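Local coordinates for HMG box-containing protein 1 (Homo sapiens, PDB 3QVE) that represses transcription at target-gene promoters in cell-cycle and Wnt-pathway control, and is represented here by its AXH domain, at residues 59-64 / 123-128; 72-77 / 92-97. All coordinates share one frame; numbering follows the deposited sequence. Where two conformers were deposited one is given.

Overall arrangement
Both interactions lie within the AXH domain and meet along one antiparallel sheet, in which strands 59-69 and 72-80 are neighbours. Interaction 1 ties the first half of strand 59-69 to the loop that follows the short strand 123-124; interaction 2 pairs strand 72-80 with strand 89-94 and the turn after it. In sequence the second is nested inside the loop closed by the first. Their centres are 13 Å apart, and they touch directly where CB of His64 packs 3.3 Å from CD2 of Leu77. Phe109 touches both, meeting His64, Leu61 and Val125 of interaction 1 and Leu75 and Leu77 of interaction 2; a sulfate, probably from the crystallisation liquor, is held by interaction 1.

Interaction 1: residues 59-64 / 123-128; sequences LKLLSH and CEVHIG. With SO4 (sulfate ion), chain D; EDO (1,2-ethanediol), chain G.
A loop-to-strand contact, made by a single backbone hydrogen bond and apolar packing around it, fastens residues 125-128 to the side of strand 59-69. Gly128 N donates to Leu61 O over 2.9 Å, nearly straight at 170° and in the carbonyl plane. At Gly128 phi is positive (103°), and any CB on this residue would collide with the carbonyl oxygen of Ile127. The extended side chain of Lys60 runs out past this glycine, its CG 3.7 Å from Gly128 O.

Ile127 contributes the largest buried area. With CG2 anti to its backbone N, that methyl reaches the carbonyl oxygens of Leu61 and Leu62, while CG1 lies 3.7 Å from CD2 of His64, near the plane of the imidazole at its edge. Deeper in, Leu61 CD2 packs 3.5 Å from Val125 CG1, the two side chains crossing at about a right angle; both also touch Phe109.

Within the AXH fold, strand 59-69 is hydrogen-bonded on its other edge to strand 72-80, where Leu62 and Ser63 both face Thr78 in a classic beta bulge. Backbone hydrogen bonds between Leu61 and Asp129 and between Leu59 and Cys131 continue the attachment beyond Gly128.

A sulfate ion, probably from the crystallisation liquor, bridges the two segments on the exposed side. Its O3 accepts from His126 ND1 at 2.6 Å and its O4 from Ile127 N at 2.8 Å, both nearly straight. The His64 ring, with CG in the crowded position between N and C (chi1 57°), turns NE2 to sulfate O1 at 3.1 Å and, through a more bent bond, to sulfate O4. The anion lies at the edges of both imidazoles and would probably favour their protonated forms.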
ATOM      1  N   LEU A  59       4.750   6.620   0.590  1.00 25.67           N
ATOM      2  CA  LEU A  59       4.286   6.422  -0.787  1.00 25.48           C
ATOM      3  C   LEU A  59       3.115   7.382  -1.044  1.00 25.42           C
ATOM      4  O   LEU A  59       2.087   7.302  -0.381  1.00 24.73           O
ATOM      5  CB  LEU A  59       3.840   4.970  -0.974  1.00 24.84           C
ATOM      6  CG  LEU A  59       4.992   3.942  -0.989  1.00 27.03           C
ATOM      7  CD1 LEU A  59       4.415   2.535  -0.942  1.00 26.98           C
ATOM      8  CD2 LEU A  59       5.886   4.131  -2.197  1.00 23.72           C
ATOM      9  N   LYS A  60       3.320   8.325  -1.954  1.00 26.91           N
ATOM     10  CA  LYS A  60       2.311   9.296  -2.273  1.00 28.99           C
ATOM     11  C   LYS A  60       1.336   8.715  -3.295  1.00 27.86           C
ATOM     12  O   LYS A  60       1.731   8.307  -4.366  1.00 24.17           O
ATOM     13  CB  LYS A  60       2.964  10.551  -2.811  1.00 30.19           C
ATOM     14  CG  LYS A  60       2.006  11.720  -3.086  1.00 37.62           C
ATOM     15  CD  LYS A  60       2.846  12.902  -3.635  1.00 41.78           C
ATOM     16  CE  LYS A  60       2.008  14.099  -3.956  1.00 61.94           C
ATOM     17  NZ  LYS A  60       2.837  15.254  -4.392  1.00 65.75           N
ATOM     18  N   LEU A  61       0.061   8.674  -2.955  1.00 24.90           N
ATOM     19  CA  LEU A  61      -0.954   8.165  -3.888  1.00 22.92           C
ATOM     20  C   LEU A  61      -1.162   9.143  -5.003  1.00 21.84           C
ATOM     21  O   LEU A  61      -1.410  10.327  -4.745  1.00 26.29           O
ATOM     22  CB  LEU A  61      -2.282   7.966  -3.151  1.00 25.16           C
ATOM     23  CG  LEU A  61      -3.478   7.464  -3.958  1.00 22.46           C
ATOM     24  CD1 LEU A  61      -3.193   6.033  -4.391  1.00 20.43           C
ATOM     25  CD2 LEU A  61      -4.752   7.569  -3.111  1.00 22.75           C
ATOM     26  N   LEU A  62      -1.069   8.664  -6.232  1.00 23.94           N
ATOM     27  CA  LEU A  62      -1.247   9.480  -7.405  1.00 27.50           C
ATOM     28  C   LEU A  62      -2.572   9.191  -8.116  1.00 25.86           C
ATOM     29  O   LEU A  62      -3.113  10.062  -8.805  1.00 27.90           O
ATOM     30  CB  LEU A  62      -0.111   9.232  -8.420  1.00 27.02           C
ATOM     31  CG  LEU A  62       1.327   9.613  -8.048  1.00 34.59           C
ATOM     32  CD1 LEU A  62       2.250   9.460  -9.291  1.00 24.82           C
ATOM     33  CD2 LEU A  62       1.427  11.018  -7.439  1.00 28.65           C
ATOM     34  N   SER A  63      -3.038   7.963  -8.036  1.00 24.00           N
ATOM     35  CA  SER A  63      -4.203   7.540  -8.799  1.00 25.17           C
ATOM     36  C   SER A  63      -4.838   6.305  -8.236  1.00 28.15           C
ATOM     37  O   SER A  63      -4.167   5.505  -7.546  1.00 26.75           O
ATOM     38  CB  SER A  63      -3.865   7.326 -10.275  1.00 29.30           C
ATOM     39  OG  SER A  63      -3.145   6.141 -10.472  1.00 30.08           O
ATOM     40  N   HIS A  64      -6.147   6.141  -8.489  1.00 23.92           N
ATOM     41  CA  HIS A  64      -6.866   4.963  -7.993  1.00 23.68           C
ATOM     42  C   HIS A  64      -8.022   4.605  -8.887  1.00 25.75           C
ATOM     43  O   HIS A  64      -8.590   5.460  -9.534  1.00 26.95           O
ATOM     44  CB  HIS A  64      -7.384   5.201  -6.559  1.00 26.80           C
ATOM     45  CG  HIS A  64      -8.292   6.403  -6.422  1.00 27.64           C
ATOM     46  ND1 HIS A  64      -9.654   6.346  -6.654  1.00 32.31           N
ATOM     47  CD2 HIS A  64      -8.026   7.686  -6.069  1.00 34.22           C
ATOM     48  CE1 HIS A  64     -10.176   7.558  -6.482  1.00 31.16           C
ATOM     49  NE2 HIS A  64      -9.206   8.385  -6.124  1.00 31.96           N
ATOM     50  N   CYS A 123     -10.493   7.940   8.294  1.00 28.38           N
ATOM     51  CA  CYS A 123     -10.849   8.981   7.352  0.50 30.31           C
ATOM     52  C   CYS A 123     -10.808   8.408   5.939  1.00 28.81           C
ATOM     53  O   CYS A 123     -10.305   7.302   5.690  1.00 25.84           O
ATOM     54  CB  CYS A 123      -9.816  10.108   7.388  0.50 30.98           C
ATOM     55  SG  CYS A 123      -9.515  10.929   8.965  0.50 37.37           S
ATOM     56  N   GLU A 124     -11.268   9.177   4.993  1.00 28.71           N
ATOM     57  CA  GLU A 124     -11.199   8.805   3.602  1.00 32.94           C
ATOM     58  C   GLU A 124      -9.833   9.144   3.018  1.00 32.62           C
ATOM     59  O   GLU A 124      -9.315  10.236   3.239  1.00 33.12           O
ATOM     60  CB  GLU A 124     -12.274   9.571   2.830  1.00 37.98           C
ATOM     61  CG  GLU A 124     -13.505   8.747   2.515  1.00 59.51           C
ATOM     62  CD  GLU A 124     -14.578   9.550   1.774  1.00 75.11           C
ATOM     63  OE1 GLU A 124     -15.768   9.353   2.100  1.00 79.04           O
ATOM     64  OE2 GLU A 124     -14.233  10.356   0.871  1.00 77.30           O
ATOM     65  N   VAL A 125      -9.268   8.226   2.253  1.00 27.87           N
ATOM     66  CA  VAL A 125      -8.003   8.432   1.544  0.50 27.87           C
ATOM     67  C   VAL A 125      -8.253   9.319   0.347  1.00 28.49           C
ATOM     68  O   VAL A 125      -9.296   9.192  -0.297  1.00 27.20           O
ATOM     69  CB  VAL A 125      -7.415   7.108   0.990  0.50 29.75           C
ATOM     70  CG1 VAL A 125      -6.156   7.371   0.121  0.50 29.06           C
ATOM     71  CG2 VAL A 125      -7.079   6.128   2.111  0.50 22.01           C
ATOM     72  N   HIS A 126      -7.315  10.206   0.028  1.00 27.12           N
ATOM     73  CA  HIS A 126      -7.371  10.962  -1.256  1.00 25.24           C
ATOM     74  C   HIS A 126      -6.018  11.018  -1.944  1.00 27.85           C
ATOM     75  O   HIS A 126      -4.959  10.939  -1.282  1.00 26.87           O
ATOM     76  CB  HIS A 126      -7.782  12.421  -1.031  1.00 30.91           C
ATOM     77  CG  HIS A 126      -9.136  12.563  -0.419  1.00 35.21           C
ATOM     78  ND1 HIS A 126     -10.299  12.321  -1.118  1.00 37.71           N
ATOM     79  CD2 HIS A 126      -9.506  12.846   0.851  1.00 36.80           C
ATOM     80  CE1 HIS A 126     -11.333  12.480  -0.309  1.00 39.00           C
ATOM     81  NE2 HIS A 126     -10.879  12.806   0.888  1.00 33.89           N
ATOM     82  N   ILE A 127      -6.066  11.250  -3.254  1.00 28.01           N
ATOM     83  CA  ILE A 127      -4.867  11.525  -4.048  1.00 31.32           C
ATOM     84  C   ILE A 127      -4.049  12.638  -3.356  1.00 32.21           C
ATOM     85  O   ILE A 127      -4.588  13.638  -2.847  1.00 30.50           O
ATOM     86  CB  ILE A 127      -5.228  11.889  -5.490  1.00 33.61           C
ATOM     87  CG1 ILE A 127      -5.845  10.663  -6.201  1.00 30.76           C
ATOM     88  CG2 ILE A 127      -3.969  12.425  -6.238  1.00 28.36           C
ATOM     89  CD1 ILE A 127      -6.523  10.947  -7.563  1.00 31.63           C
ATOM     90  N   GLY A 128      -2.752  12.425  -3.284  1.00 28.87           N
ATOM     91  CA  GLY A 128      -1.874  13.319  -2.557  1.00 29.28           C
ATOM     92  C   GLY A 128      -1.460  12.778  -1.209  1.00 29.47           C
ATOM     93  O   GLY A 128      -0.436  13.180  -0.693  1.00 30.83           O
TER
HETATM   94  S   SO4 D   2      -9.592  11.918  -4.756  1.00 39.91           S
HETATM   95  O1  SO4 D   2     -10.103  11.368  -5.992  1.00 42.48           O
HETATM   96  O2  SO4 D   2      -8.851  13.148  -4.921  1.00 53.55           O
HETATM   97  O3  SO4 D   2     -10.605  11.977  -3.715  1.00 50.03           O
HETATM   98  O4  SO4 D   2      -8.632  10.967  -4.266  1.00 47.90           O
HETATM   99  C1  EDO G   8      -4.251   3.321 -10.752  1.00 37.13           C
HETATM  100  O1  EDO G   8      -4.246   4.166 -11.921  1.00 62.00           O
HETATM  101  C2  EDO G   8      -3.415   2.105 -11.145  1.00 47.12           C
HETATM  102  O2  EDO G   8      -3.815   1.513 -12.415  1.00 52.93           O

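Interaction 2: residues 72-77 / 92-97; sequences ESVLKL and ECKLDH. With EDO (1,2-ethanediol), chain N.
Two backbone hydrogen bonds join strand 72-80 to strand 89-94 through the antiparallel hydrogen-bonded pair Leu75-Cys93. Leu75 N donates to Cys93 O over 2.9 Å at 177°, nearly along the C=O axis; the return bond, Cys93 N to Leu75 O, is more bent, its donor above the carbonyl plane. Leu75 O also receives a CA-H...O contact from Glu92 CA at 3.1 Å. Beyond the pairing, a water bridges Ser73 O and Leu95 N.

Apolar contacts gather on the face carrying Leu75 and Cys93. SG of Cys93, in the crowded position between N and C (chi1 70°), meets CD1 of Leu77 at 3.8 Å and CD1 of Leu75. Leu95 crosses Leu75 obliquely, bringing CD2 to within 3.8 Å of Leu75 CG.

On the face bearing Lys76 and Glu92, CG of Glu92 is anti to its backbone N (chi1 -175°), which carries the extended chain obliquely across Val74, CG 3.7 Å from Val74 CG2. An alanine here would remove CG and the carboxylate of Glu92, and is likely to weaken the packing against CG1 and CG2 of Val74.

The one salt bridge across the segments, Glu72 OE1 to Lys94 NZ, is long at 3.8 Å, and the lysine chain, bent at chi2 and chi4, brings CE closer to that oxygen than NZ.

The strands belong to a beta hairpin, and a type I turn from Lys94 to His97 leads the chain out of it. Strand 59-69 flanks strand 72-80 on its other edge, Arg17 of strand 17-20 is hydrogen-bonded through its backbone to Glu92, and helix 111-118 meets the turn through Leu113 against Leu95.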
ATOM      1  N   GLU A  72     -13.669 -11.018  -7.252  1.00 39.04           N
ATOM      2  CA  GLU A  72     -13.491 -10.134  -6.130  1.00 34.67           C
ATOM      3  C   GLU A  72     -13.260  -8.705  -6.546  1.00 32.62           C
ATOM      4  O   GLU A  72     -12.429  -8.419  -7.405  1.00 29.66           O
ATOM      5  CB  GLU A  72     -12.268 -10.552  -5.326  1.00 36.14           C
ATOM      6  CG  GLU A  72     -12.455 -11.833  -4.571  1.00 54.01           C
ATOM      7  CD  GLU A  72     -11.444 -11.955  -3.443  1.00 69.53           C
ATOM      8  OE1 GLU A  72     -10.739 -10.950  -3.107  1.00 73.23           O
ATOM      9  OE2 GLU A  72     -11.371 -13.077  -2.899  1.00 81.70           O
ATOM     10  N   SER A  73     -13.958  -7.795  -5.874  1.00 33.93           N
ATOM     11  CA  SER A  73     -13.747  -6.360  -6.060  1.00 33.35           C
ATOM     12  C   SER A  73     -12.419  -5.966  -5.441  1.00 30.73           C
ATOM     13  O   SER A  73     -12.185  -6.290  -4.296  1.00 30.44           O
ATOM     14  CB  SER A  73     -14.862  -5.570  -5.341  1.00 36.72           C
ATOM     15  OG  SER A  73     -16.031  -5.704  -6.091  1.00 43.83           O
ATOM     16  N   VAL A  74     -11.578  -5.253  -6.201  1.00 26.65           N
ATOM     17  CA  VAL A  74     -10.275  -4.821  -5.744  1.00 23.78           C
ATOM     18  C   VAL A  74      -9.996  -3.360  -6.120  1.00 25.28           C
ATOM     19  O   VAL A  74     -10.676  -2.810  -6.958  1.00 24.74           O
ATOM     20  CB  VAL A  74      -9.168  -5.727  -6.319  1.00 26.87           C
ATOM     21  CG1 VAL A  74      -9.240  -7.121  -5.702  1.00 24.39           C
ATOM     22  CG2 VAL A  74      -9.167  -5.751  -7.854  1.00 26.33           C
ATOM     23  N   LEU A  75      -8.999  -2.766  -5.489  1.00 22.65           N
ATOM     24  CA  LEU A  75      -8.502  -1.433  -5.803  1.00 24.40           C
ATOM     25  C   LEU A  75      -7.205  -1.654  -6.575  1.00 25.80           C
ATOM     26  O   LEU A  75      -6.495  -2.659  -6.369  1.00 22.73           O
ATOM     27  CB  LEU A  75      -8.196  -0.623  -4.528  1.00 28.00           C
ATOM     28  CG  LEU A  75      -9.349  -0.248  -3.580  1.00 29.48           C
ATOM     29  CD1 LEU A  75      -8.817   0.188  -2.200  1.00 28.49           C
ATOM     30  CD2 LEU A  75     -10.185   0.807  -4.225  1.00 34.00           C
ATOM     31  N   LYS A  76      -6.922  -0.723  -7.481  1.00 23.13           N
ATOM     32  CA  LYS A  76      -5.657  -0.619  -8.149  1.00 23.04           C
ATOM     33  C   LYS A  76      -5.195   0.792  -7.958  1.00 26.23           C
ATOM     34  O   LYS A  76      -5.909   1.732  -8.302  1.00 24.20           O
ATOM     35  CB  LYS A  76      -5.785  -0.985  -9.613  1.00 27.25           C
ATOM     36  CG  LYS A  76      -5.967  -2.503  -9.803  1.00 39.54           C
ATOM     37  CD  LYS A  76      -6.130  -2.947 -11.263  1.00 50.05           C
ATOM     38  CE  LYS A  76      -4.830  -2.977 -11.983  1.00 51.90           C
ATOM     39  NZ  LYS A  76      -4.987  -3.189 -13.456  1.00 52.93           N
ATOM     40  N   LEU A  77      -4.011   0.921  -7.388  1.00 20.69           N
ATOM     41  CA  LEU A  77      -3.476   2.206  -6.915  1.00 23.52           C
ATOM     42  C   LEU A  77      -2.094   2.421  -7.416  1.00 24.53           C
ATOM     43  O   LEU A  77      -1.312   1.472  -7.440  1.00 25.04           O
ATOM     44  CB  LEU A  77      -3.393   2.195  -5.384  1.00 19.16           C
ATOM     45  CG  LEU A  77      -4.605   1.770  -4.582  1.00 24.27           C
ATOM     46  CD1 LEU A  77      -4.258   1.630  -3.055  1.00 23.06           C
ATOM     47  CD2 LEU A  77      -5.760   2.819  -4.866  1.00 20.89           C
ATOM     48  N   GLU A  92      -2.430  -3.881  -6.390  1.00 19.96           N
ATOM     49  CA  GLU A  92      -3.815  -4.296  -6.255  1.00 20.85           C
ATOM     50  C   GLU A  92      -4.034  -4.634  -4.795  1.00 23.74           C
ATOM     51  O   GLU A  92      -3.243  -5.369  -4.218  1.00 26.95           O
ATOM     52  CB  GLU A  92      -4.074  -5.525  -7.094  1.00 24.31           C
ATOM     53  CG  GLU A  92      -5.503  -5.983  -7.143  1.00 26.34           C
ATOM     54  CD  GLU A  92      -5.613  -7.448  -7.495  1.00 33.78           C
ATOM     55  OE1 GLU A  92      -5.831  -7.717  -8.700  1.00 31.51           O
ATOM     56  OE2 GLU A  92      -5.481  -8.318  -6.586  1.00 30.73           O
ATOM     57  N   CYS A  93      -5.065  -4.084  -4.165  1.00 22.49           N
ATOM     58  CA  CYS A  93      -5.298  -4.395  -2.756  1.00 22.64           C
ATOM     59  C   CYS A  93      -6.789  -4.529  -2.491  1.00 25.76           C
ATOM     60  O   CYS A  93      -7.612  -4.160  -3.309  1.00 24.98           O
ATOM     61  CB  CYS A  93      -4.652  -3.331  -1.895  1.00 26.59           C
ATOM     62  SG  CYS A  93      -5.448  -1.805  -1.995  1.00 32.98           S
ATOM     63  N   LYS A  94      -7.144  -5.088  -1.345  1.00 26.62           N
ATOM     64  CA  LYS A  94      -8.550  -5.221  -0.976  1.00 26.54           C
ATOM     65  C   LYS A  94      -9.175  -3.848  -0.668  1.00 22.51           C
ATOM     66  O   LYS A  94      -8.469  -2.920  -0.296  1.00 22.99           O
ATOM     67  CB  LYS A  94      -8.706  -6.159   0.221  1.00 32.15           C
ATOM     68  CG  LYS A  94      -8.099  -7.534   0.055  1.00 37.49           C
ATOM     69  CD  LYS A  94      -8.609  -8.262  -1.189  1.00 59.12           C
ATOM     70  CE  LYS A  94      -7.932  -9.633  -1.402  1.00 60.68           C
ATOM     71  NZ  LYS A  94      -7.168  -9.675  -2.650  1.00 40.75           N
ATOM     72  N   LEU A  95     -10.493  -3.740  -0.820  1.00 23.97           N
ATOM     73  CA  LEU A  95     -11.204  -2.467  -0.623  1.00 26.71           C
ATOM     74  C   LEU A  95     -11.057  -1.944   0.786  1.00 27.66           C
ATOM     75  O   LEU A  95     -11.099  -0.748   0.985  1.00 28.50           O
ATOM     76  CB  LEU A  95     -12.689  -2.613  -0.928  1.00 25.62           C
ATOM     77  CG  LEU A  95     -13.195  -3.078  -2.284  1.00 37.46           C
ATOM     78  CD1 LEU A  95     -14.754  -2.890  -2.443  1.00 31.02           C
ATOM     79  CD2 LEU A  95     -12.490  -2.367  -3.392  1.00 28.56           C
ATOM     80  N   ASP A  96     -10.858  -2.847   1.746  1.00 23.37           N
ATOM     81  CA  ASP A  96     -10.754  -2.497   3.152  1.00 26.41           C
ATOM     82  C   ASP A  96      -9.297  -2.241   3.622  1.00 24.63           C
ATOM     83  O   ASP A  96      -9.066  -2.063   4.820  1.00 26.32           O
ATOM     84  CB  ASP A  96     -11.336  -3.648   3.994  1.00 26.84           C
ATOM     85  CG  ASP A  96     -10.652  -4.949   3.700  1.00 36.70           C
ATOM     86  OD1 ASP A  96      -9.409  -4.972   3.683  1.00 43.11           O
ATOM     87  OD2 ASP A  96     -11.357  -5.929   3.448  1.00 57.89           O
ATOM     88  N   HIS A  97      -8.340  -2.196   2.700  1.00 23.06           N
ATOM     89  CA  HIS A  97      -6.922  -1.947   3.048  1.00 22.78           C
ATOM     90  C   HIS A  97      -6.791  -0.563   3.730  1.00 23.96           C
ATOM     91  O   HIS A  97      -7.193   0.451   3.173  1.00 22.89           O
ATOM     92  CB  HIS A  97      -6.020  -2.006   1.800  1.00 25.61           C
ATOM     93  CG  HIS A  97      -4.586  -2.282   2.097  1.00 22.48           C
ATOM     94  ND1 HIS A  97      -3.788  -1.402   2.791  1.00 21.28           N
ATOM     95  CD2 HIS A  97      -3.814  -3.366   1.831  1.00 22.77           C
ATOM     96  CE1 HIS A  97      -2.578  -1.925   2.937  1.00 25.34           C
ATOM     97  NE2 HIS A  97      -2.564  -3.110   2.353  1.00 21.66           N
TER
HETATM   98  C1  EDO N  24      -2.286  -3.796 -16.089  1.00 69.45           C
HETATM   99  O1  EDO N  24      -2.902  -3.996 -14.814  1.00 65.04           O
HETATM  100  C2  EDO N  24      -1.334  -4.933 -16.415  1.00 70.50           C
HETATM  101  O2  EDO N  24      -1.986  -6.175 -16.125  1.00 73.89           O
HETATM  102  O   HOH W   1     -11.846  -6.386  -1.567  1.00 37.35           O